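Local coordinates for protein 1,3-1,4-beta-glucanase (Hordeum vulgare, PDB 1AQ0) that hydrolyses beta-glucans of mixed 1,3 and 1,4 linkage, as a plant glycoside hydrolase of family 17 with a TIM-barrel fold, at residues R100-V103 with P104-N108; N108-G111 with A112-A116; F214-A217 with M218-G222. All coordinates share one frame; numbering follows the deposited sequence.

Overall arrangement
All three contacts lie in the outer helical layer of a TIM barrel, whose eight parallel strands form the inner wall. Contacts 1 and 2 run end to end along helix 102-115, which crosses from strand 84-92 to strand 122-128; they share N108, and their centres are about 12 Å apart. Contact 3 is the C-terminal end of helix 206-219. Its centre is about 20 Å from that of contact 1, with nearest atoms about 11 Å apart, and about 27 Å from that of contact 2, with nearest atoms about 16 Å apart. In each, residues three to five apart pack along one helix whose buried side chains meet barrel strands. No other chain of the assembly touches any of them.

Contact 1: residues R100-V103 with P104-N108; sequences RNLV and PAMKN
M106 folds its terminal methyl back over L102, one helical turn earlier, with CE 3.8 Å from L102 CG; the two side chains cross obliquely. M106 CG lies anti to its own carbonyl carbon (chi1 -70°), and the chain then turns about the CG-SD bond, which brings CE back toward the start of helix 102-115. On the same turn V103 CG2 lies more loosely against M106 CE, while its other methyl, CG1, reaches the bent chain of K107 at CD, 4.2 Å away. L102 and M106 are buried: both meet T125 of strand 122-128, while V103 and M106 meet V154 of helix 145-161, so the first turn of this beta-alpha-beta crossover is wedged between the barrel wall and the next helix.

P104 sits in the first turn, where its lack of an N-H costs little. Its CD lies 3.4 Å from both R100 O and N101 O and, tightly for two carbons, 3.4 Å from V103 CB; the ring also touches A63 of helix 59-64. With an alanine in its place the ring carbons CG and CD are gone, and the surface of A63 and the V103 side chain would probably be left without a mate and the backbone before it less restrained. Beyond the proline the helical bonds are regular: A105 N to N101 O is 3.0 Å, M106 N bonds to L102 O, and K107 N to V103 O is 2.8 Å, with an N-H...O angle of 164°. The chemistry is thus divided, with backbone bonds holding the turn, and the pyrrolidine ring and apolar carbons of L102, V103 and M106 packing along its sides.

Contact 2: residues N108-G111 with A112-A116; sequences NVHG and ALVAA
Residues N108-A115 continue the regular alpha-helix, each N-H from A112 to A115 bonding to the carbonyl four residues back, and the straightest of these bonds is A115 N to G111 O (3.2 Å, N-H...O angle 173°). This is the second half of helix 102-115, the helical arm of a beta-alpha-beta crossover in the TIM barrel, which leads on to strand 122-128. The backbone bonds of the middle turns, L113 N to V109 O at 3.0 Å and V114 N to H110 O at 3.1 Å, run close to the carbonyl direction, whereas A112 N approaches N108 O from out of the carbonyl plane.

V109 and L113 form the buried pair facing the strands. They lie alongside each other and point the same way, with V109 CG1 4.1 Å from L113 CD1. L113 holds CG anti to its carbonyl carbon (chi1 -75°), which brings CG to 3.4 Å from V109 O and lays the branch back along the turn. Both residues press on V88 of strand 84-92 and V123 of strand 122-128, bridging two adjacent strands of the barrel wall. The side facing helix 66-78 carries A112, which with only a methyl to offer meets V73, and N108, which touches P66 and A69 and donates from ND2 to L62 O of helix 59-64.

H110 also touches V123. Its imidazole has CG anti to the backbone N (chi1 178°), swinging the ring toward the following turn, where V114 covers one face in a CH-pi contact. The methyl responsible is V114 CG2, 4.2 Å from the H110 ring centroid and displaced toward the CE1 and NE2 rim.

Contact 3: residues F214-A217 with M218-G222; sequences FYTA and MGKHG
Helix 206-219, in the outer layer of the TIM barrel, ends here in a Schellman motif, with G222 at positive phi as its C' residue. Backbone bonds come first: M218 N to F214 O at 2.9 Å and G219 N to Y215 O at 3.0 Å keep the helical pattern, but K220 N is shared between T216 O at 3.1 Å and, weakly, A217 O. Within the closing turn H221 N bonds to M218 O, and G222 N makes a weak bond to G219 O.

Apolar contacts gather on M218. Its chain bends at chi3 (-82°) and brings CE back to Y215 CD1, 3.8 Å away and oblique to the ring, and more loosely to F214 CB, at 4.4 Å, while M218 also meets L165 of strand 165-168. In a separate apolar contact T216 and K220 lie side by side, the extended lysine passing its CE 3.9 Å from T216 CG2.

Polar side-chain ends find partners outside the turn: Y215 OH bonds to L228 N, T216 OG1 to P138 O and D212 O, and K220 NZ to G141 O. The H221 imidazole presents its edge to the last turn, with CD2 in plane with A217 O and 3.3 Å from it.

Contact 1: residues R100-V103 with P104-N108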
# COMPACT_ATOMS: atom_id res chain seq x y z
N ARG A 100 -15.74 -26.93 -0.98
CA ARG A 100 -16.79 -26.67 0.01
C ARG A 100 -16.25 -26.77 1.44
O ARG A 100 -16.81 -26.19 2.36
CB ARG A 100 -17.96 -27.65 -0.16
CG ARG A 100 -18.73 -27.53 -1.47
CD ARG A 100 -19.83 -28.59 -1.58
NE ARG A 100 -19.30 -29.95 -1.60
CZ ARG A 100 -19.31 -30.79 -0.57
NH1 ARG A 100 -19.83 -30.41 0.60
NH2 ARG A 100 -18.76 -31.99 -0.68
N ASN A 101 -15.15 -27.51 1.60
CA ASN A 101 -14.53 -27.71 2.91
C ASN A 101 -13.49 -26.64 3.26
O ASN A 101 -13.01 -26.58 4.39
CB ASN A 101 -13.84 -29.07 2.97
CG ASN A 101 -14.81 -30.23 2.92
OD1 ASN A 101 -15.88 -30.19 3.53
ND2 ASN A 101 -14.44 -31.28 2.20
N LEU A 102 -13.17 -25.81 2.29
CA LEU A 102 -12.16 -24.76 2.44
C LEU A 102 -12.41 -23.79 3.60
O LEU A 102 -11.64 -23.75 4.55
CB LEU A 102 -12.01 -24.01 1.12
CG LEU A 102 -10.65 -23.48 0.67
CD1 LEU A 102 -9.54 -24.49 0.93
CD2 LEU A 102 -10.74 -23.14 -0.81
N VAL A 103 -13.49 -23.02 3.53
CA VAL A 103 -13.78 -22.07 4.61
C VAL A 103 -13.97 -22.74 5.97
O VAL A 103 -13.42 -22.28 6.96
CB VAL A 103 -14.98 -21.15 4.25
CG1 VAL A 103 -15.29 -20.21 5.41
CG2 VAL A 103 -14.65 -20.34 3.01
N PRO A 104 -14.75 -23.84 6.03
CA PRO A 104 -14.94 -24.51 7.33
C PRO A 104 -13.60 -24.92 7.95
O PRO A 104 -13.36 -24.69 9.14
CB PRO A 104 -15.77 -25.73 6.95
CG PRO A 104 -16.59 -25.23 5.82
CD PRO A 104 -15.60 -24.45 5.00
N ALA A 105 -12.72 -25.49 7.13
CA ALA A 105 -11.40 -25.92 7.60
C ALA A 105 -10.56 -24.73 8.08
O ALA A 105 -9.91 -24.81 9.12
CB ALA A 105 -10.67 -26.68 6.50
N MET A 106 -10.59 -23.63 7.33
CA MET A 106 -9.83 -22.44 7.71
C MET A 106 -10.35 -21.86 9.02
O MET A 106 -9.57 -21.47 9.88
CB MET A 106 -9.88 -21.37 6.61
CG MET A 106 -9.10 -21.72 5.34
SD MET A 106 -9.02 -20.32 4.18
CE MET A 106 -10.37 -20.65 3.15
N LYS A 107 -11.68 -21.83 9.17
CA LYS A 107 -12.30 -21.31 10.39
C LYS A 107 -11.88 -22.12 11.59
O LYS A 107 -11.51 -21.57 12.63
CB LYS A 107 -13.83 -21.38 10.30
CG LYS A 107 -14.52 -20.27 9.55
CD LYS A 107 -16.02 -20.58 9.49
CE LYS A 107 -16.90 -19.40 9.88
NZ LYS A 107 -17.12 -18.44 8.76
N ASN A 108 -11.93 -23.45 11.45
CA ASN A 108 -11.56 -24.35 12.54
C ASN A 108 -10.09 -24.24 12.92
O ASN A 108 -9.76 -24.24 14.10
CB ASN A 108 -11.93 -25.80 12.20
CG ASN A 108 -13.43 -26.05 12.24
OD1 ASN A 108 -14.18 -25.26 12.82
ND2 ASN A 108 -13.88 -27.14 11.64

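Contact 2: residues N108-G111 with A112-A116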
# COMPACT_ATOMS: atom_id res chain seq x y z
N ASN A 108 -11.93 -23.45 11.45
CA ASN A 108 -11.56 -24.35 12.54
C ASN A 108 -10.09 -24.24 12.92
O ASN A 108 -9.76 -24.24 14.10
CB ASN A 108 -11.93 -25.80 12.20
CG ASN A 108 -13.43 -26.05 12.24
OD1 ASN A 108 -14.18 -25.26 12.82
ND2 ASN A 108 -13.88 -27.14 11.64
N VAL A 109 -9.21 -24.12 11.92
CA VAL A 109 -7.78 -23.99 12.20
C VAL A 109 -7.55 -22.64 12.88
O VAL A 109 -6.82 -22.53 13.86
CB VAL A 109 -6.93 -24.08 10.91
CG1 VAL A 109 -5.47 -23.83 11.21
CG2 VAL A 109 -7.10 -25.46 10.28
N HIS A 110 -8.23 -21.62 12.37
CA HIS A 110 -8.11 -20.28 12.93
C HIS A 110 -8.54 -20.27 14.41
O HIS A 110 -7.81 -19.77 15.27
CB HIS A 110 -8.98 -19.30 12.13
CG HIS A 110 -8.95 -17.90 12.66
ND1 HIS A 110 -10.03 -17.35 13.30
CD2 HIS A 110 -7.91 -17.02 12.69
CE1 HIS A 110 -9.64 -16.16 13.71
NE2 HIS A 110 -8.37 -15.92 13.36
N GLY A 111 -9.69 -20.87 14.69
CA GLY A 111 -10.18 -20.93 16.06
C GLY A 111 -9.21 -21.62 16.99
O GLY A 111 -9.00 -21.18 18.12
N ALA A 112 -8.60 -22.71 16.52
CA ALA A 112 -7.64 -23.46 17.31
C ALA A 112 -6.39 -22.64 17.60
O ALA A 112 -5.85 -22.69 18.70
CB ALA A 112 -7.28 -24.76 16.60
N LEU A 113 -5.93 -21.88 16.61
CA LEU A 113 -4.74 -21.04 16.78
C LEU A 113 -4.96 -19.97 17.85
O LEU A 113 -4.11 -19.76 18.71
CB LEU A 113 -4.34 -20.40 15.45
CG LEU A 113 -3.66 -21.37 14.47
CD1 LEU A 113 -3.55 -20.72 13.10
CD2 LEU A 113 -2.30 -21.76 15.00
N VAL A 114 -6.12 -19.32 17.80
CA VAL A 114 -6.46 -18.28 18.78
C VAL A 114 -6.47 -18.84 20.21
O VAL A 114 -5.76 -18.34 21.08
CB VAL A 114 -7.83 -17.65 18.44
CG1 VAL A 114 -8.29 -16.74 19.57
CG2 VAL A 114 -7.72 -16.87 17.15
N ALA A 115 -7.21 -19.92 20.41
CA ALA A 115 -7.32 -20.56 21.73
C ALA A 115 -5.98 -20.96 22.33
O ALA A 115 -5.83 -21.00 23.56
CB ALA A 115 -8.24 -21.77 21.64
N ALA A 116 -5.00 -21.25 21.47
CA ALA A 116 -3.67 -21.67 21.92
C ALA A 116 -2.74 -20.49 22.19
O ALA A 116 -1.61 -20.69 22.65
CB ALA A 116 -3.05 -22.61 20.90

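Contact 3: residues F214-A217 with M218-G222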
# COMPACT_ATOMS: atom_id res chain seq x y z
N PHE A 214 -5.53 -10.18 -10.08
CA PHE A 214 -6.00 -10.85 -8.86
C PHE A 214 -6.60 -9.84 -7.90
O PHE A 214 -7.63 -10.10 -7.29
CB PHE A 214 -4.86 -11.58 -8.15
CG PHE A 214 -4.87 -13.06 -8.35
CD1 PHE A 214 -5.79 -13.86 -7.66
CD2 PHE A 214 -3.97 -13.67 -9.20
CE1 PHE A 214 -5.81 -15.24 -7.83
CE2 PHE A 214 -3.97 -15.05 -9.38
CZ PHE A 214 -4.90 -15.84 -8.69
N TYR A 215 -5.92 -8.70 -7.73
CA TYR A 215 -6.40 -7.65 -6.84
C TYR A 215 -7.77 -7.14 -7.27
O TYR A 215 -8.63 -6.90 -6.44
CB TYR A 215 -5.39 -6.51 -6.77
CG TYR A 215 -4.36 -6.69 -5.67
CD1 TYR A 215 -4.74 -6.70 -4.33
CD2 TYR A 215 -3.01 -6.85 -5.97
CE1 TYR A 215 -3.81 -6.85 -3.31
CE2 TYR A 215 -2.06 -7.01 -4.95
CZ TYR A 215 -2.47 -7.00 -3.63
OH TYR A 215 -1.54 -7.14 -2.62
N THR A 216 -7.97 -6.99 -8.58
CA THR A 216 -9.25 -6.52 -9.10
C THR A 216 -10.34 -7.55 -8.80
O THR A 216 -11.42 -7.22 -8.29
CB THR A 216 -9.18 -6.24 -10.61
OG1 THR A 216 -8.18 -5.25 -10.86
CG2 THR A 216 -10.51 -5.73 -11.13
N ALA A 217 -10.03 -8.82 -9.05
CA ALA A 217 -10.98 -9.90 -8.82
C ALA A 217 -11.40 -9.97 -7.35
O ALA A 217 -12.58 -10.16 -7.05
CB ALA A 217 -10.39 -11.22 -9.26
N MET A 218 -10.43 -9.82 -6.45
CA MET A 218 -10.70 -9.84 -5.02
C MET A 218 -11.58 -8.67 -4.59
O MET A 218 -12.47 -8.83 -3.75
CB MET A 218 -9.40 -9.81 -4.21
CG MET A 218 -8.64 -11.13 -4.16
SD MET A 218 -7.23 -11.03 -3.04
CE MET A 218 -6.07 -10.27 -4.08
N GLY A 219 -11.31 -7.49 -5.15
CA GLY A 219 -12.07 -6.30 -4.83
C GLY A 219 -13.54 -6.46 -5.16
O GLY A 219 -14.41 -5.97 -4.44
N LYS A 220 -13.81 -7.18 -6.25
CA LYS A 220 -15.18 -7.44 -6.71
C LYS A 220 -15.93 -8.42 -5.81
O LYS A 220 -17.12 -8.69 -6.02
CB LYS A 220 -15.16 -8.02 -8.14
CG LYS A 220 -14.69 -7.06 -9.22
CD LYS A 220 -14.74 -7.75 -10.58
CE LYS A 220 -14.19 -6.85 -11.67
NZ LYS A 220 -14.15 -7.55 -12.99
N HIS A 221 -15.23 -9.00 -4.83
CA HIS A 221 -15.85 -9.95 -3.91
C HIS A 221 -15.76 -9.53 -2.46
O HIS A 221 -15.90 -10.37 -1.56
CB HIS A 221 -15.25 -11.35 -4.09
CG HIS A 221 -15.72 -12.05 -5.33
ND1 HIS A 221 -16.80 -12.91 -5.33
CD2 HIS A 221 -15.26 -12.01 -6.60
CE1 HIS A 221 -16.98 -13.37 -6.55
NE2 HIS A 221 -16.06 -12.85 -7.34
N GLY A 222 -15.53 -8.24 -2.23
CA GLY A 222 -15.44 -7.73 -0.88
C GLY A 222 -14.07 -7.87 -0.23
O GLY A 222 -13.95 -7.84 0.99